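Side-chain contact in tyrosine recombinase XerH (Helicobacter pylori, PDB 5JK0), which cuts and rejoins recombining DNA molecules at specific sites as a tyrosine recombinase and takes part in chromosome segregation: residues D[53-58]-D[79-84]. Numbering follows the deposited sequence.
Sequences CSSSQL and PLLKFH
Leu81 lays its CD2 methyl against CB of Leu58, 4.0 Å away, where the first turn of helix 55-68 meets the middle of helix 74-93 in the helical core-binding domain of this phage-integrase-family recombinase. A capping box closes that first turn: Ser54 OG accepts a weak bond from Gln57 N, and Gln57 OE1 in turn accepts a weak one from Ser54 N. The CB of Ser54, the N-cap residue, points away from helix 74-93, whereas that of Ser55, the first helical residue, points toward it. Ser55 CB approaches the His84 ring obliquely, lying 3.9 Å from ND1. With OG anti to the backbone N (chi1 179°), the Ser55 hydroxyl comes within 4.0 Å of His84 ND1 without a direct hydrogen bond, and a water links the two helices instead. Helix 12-30 packs on the same region, its Leu17 touching both Leu58 and His84. Elsewhere on helix 74-93, Phe83 meets Phe113 of helix 107-117 edge-to-face, and Lys82 packs on a phosphate of the bound DNA. The bridging water donates to Leu81 O at 2.8 Å, contacts Ser55 OG at an unusually short and therefore doubtful distance, and lies in the plane of the His84 ring, 3.0 Å from ND1.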
# COMPACT_ATOMS: atom_id res chain seq x y z
N CYS D 53 -34.05 -1.70 -25.96
CA CYS D 53 -33.21 -2.10 -27.09
C CYS D 53 -32.59 -3.47 -26.86
O CYS D 53 -32.41 -3.90 -25.73
CB CYS D 53 -32.10 -1.07 -27.31
SG CYS D 53 -32.67 0.63 -27.50
N SER D 54 -32.28 -4.16 -27.96
CA SER D 54 -31.57 -5.42 -27.88
C SER D 54 -30.08 -5.15 -27.66
O SER D 54 -29.65 -3.99 -27.71
CB SER D 54 -31.78 -6.26 -29.14
OG SER D 54 -31.19 -5.64 -30.27
N SER D 55 -29.31 -6.20 -27.42
CA SER D 55 -27.88 -6.06 -27.21
C SER D 55 -27.19 -5.49 -28.45
O SER D 55 -26.29 -4.66 -28.35
CB SER D 55 -27.25 -7.40 -26.83
OG SER D 55 -25.86 -7.27 -26.63
N SER D 56 -27.63 -5.96 -29.61
CA SER D 56 -27.08 -5.49 -30.88
C SER D 56 -27.39 -4.02 -31.11
O SER D 56 -26.57 -3.27 -31.64
CB SER D 56 -27.62 -6.33 -32.04
OG SER D 56 -27.16 -5.84 -33.28
N GLN D 57 -28.58 -3.60 -30.69
CA GLN D 57 -29.00 -2.21 -30.85
C GLN D 57 -28.25 -1.28 -29.89
O GLN D 57 -27.88 -0.18 -30.27
CB GLN D 57 -30.51 -2.08 -30.63
CG GLN D 57 -31.34 -2.78 -31.71
CD GLN D 57 -32.83 -2.73 -31.42
OE1 GLN D 57 -33.26 -2.16 -30.42
NE2 GLN D 57 -33.62 -3.33 -32.31
N LEU D 58 -28.04 -1.74 -28.66
CA LEU D 58 -27.29 -0.96 -27.68
C LEU D 58 -25.85 -0.75 -28.13
O LEU D 58 -25.26 0.31 -27.90
CB LEU D 58 -27.31 -1.64 -26.31
CG LEU D 58 -28.63 -1.59 -25.54
CD1 LEU D 58 -28.47 -2.24 -24.17
CD2 LEU D 58 -29.11 -0.15 -25.40
N PRO D 79 -17.93 -3.30 -21.68
CA PRO D 79 -17.89 -4.25 -20.56
C PRO D 79 -19.26 -4.71 -20.08
O PRO D 79 -19.40 -5.86 -19.65
CB PRO D 79 -17.18 -3.45 -19.45
CG PRO D 79 -16.37 -2.44 -20.18
CD PRO D 79 -17.21 -2.05 -21.35
N LEU D 80 -20.26 -3.84 -20.15
CA LEU D 80 -21.60 -4.19 -19.68
C LEU D 80 -22.34 -5.08 -20.68
O LEU D 80 -23.14 -5.93 -20.29
CB LEU D 80 -22.41 -2.93 -19.38
CG LEU D 80 -21.88 -2.07 -18.23
CD1 LEU D 80 -22.87 -0.97 -17.87
CD2 LEU D 80 -21.57 -2.93 -17.01
N LEU D 81 -22.07 -4.89 -21.96
CA LEU D 81 -22.65 -5.75 -22.99
C LEU D 81 -22.04 -7.14 -22.91
O LEU D 81 -22.69 -8.14 -23.22
CB LEU D 81 -22.44 -5.15 -24.38
CG LEU D 81 -23.12 -3.81 -24.65
CD1 LEU D 81 -22.92 -3.38 -26.09
CD2 LEU D 81 -24.60 -3.88 -24.31
N LYS D 82 -20.78 -7.21 -22.48
CA LYS D 82 -20.11 -8.48 -22.25
C LYS D 82 -20.77 -9.23 -21.10
O LYS D 82 -20.92 -10.45 -21.16
CB LYS D 82 -18.62 -8.27 -21.95
CG LYS D 82 -17.79 -7.78 -23.12
CD LYS D 82 -17.70 -8.82 -24.22
CE LYS D 82 -16.76 -8.37 -25.32
NZ LYS D 82 -15.39 -8.08 -24.79
N PHE D 83 -21.16 -8.50 -20.07
CA PHE D 83 -21.78 -9.10 -18.90
C PHE D 83 -23.17 -9.63 -19.21
O PHE D 83 -23.58 -10.68 -18.69
CB PHE D 83 -21.87 -8.10 -17.74
CG PHE D 83 -22.61 -8.63 -16.55
CD1 PHE D 83 -22.06 -9.65 -15.78
CD2 PHE D 83 -23.85 -8.13 -16.20
CE1 PHE D 83 -22.74 -10.15 -14.68
CE2 PHE D 83 -24.53 -8.62 -15.11
CZ PHE D 83 -23.98 -9.63 -14.35
N HIS D 84 -23.90 -8.92 -20.06
CA HIS D 84 -25.21 -9.38 -20.49
C HIS D 84 -25.08 -10.69 -21.26
O HIS D 84 -25.85 -11.63 -21.05
CB HIS D 84 -25.91 -8.34 -21.36
CG HIS D 84 -27.09 -8.88 -22.11
ND1 HIS D 84 -27.02 -9.29 -23.42
CD2 HIS D 84 -28.37 -9.08 -21.72
CE1 HIS D 84 -28.21 -9.72 -23.81
NE2 HIS D 84 -29.05 -9.61 -22.79
O HOH W 1 -24.61 -8.71 -25.13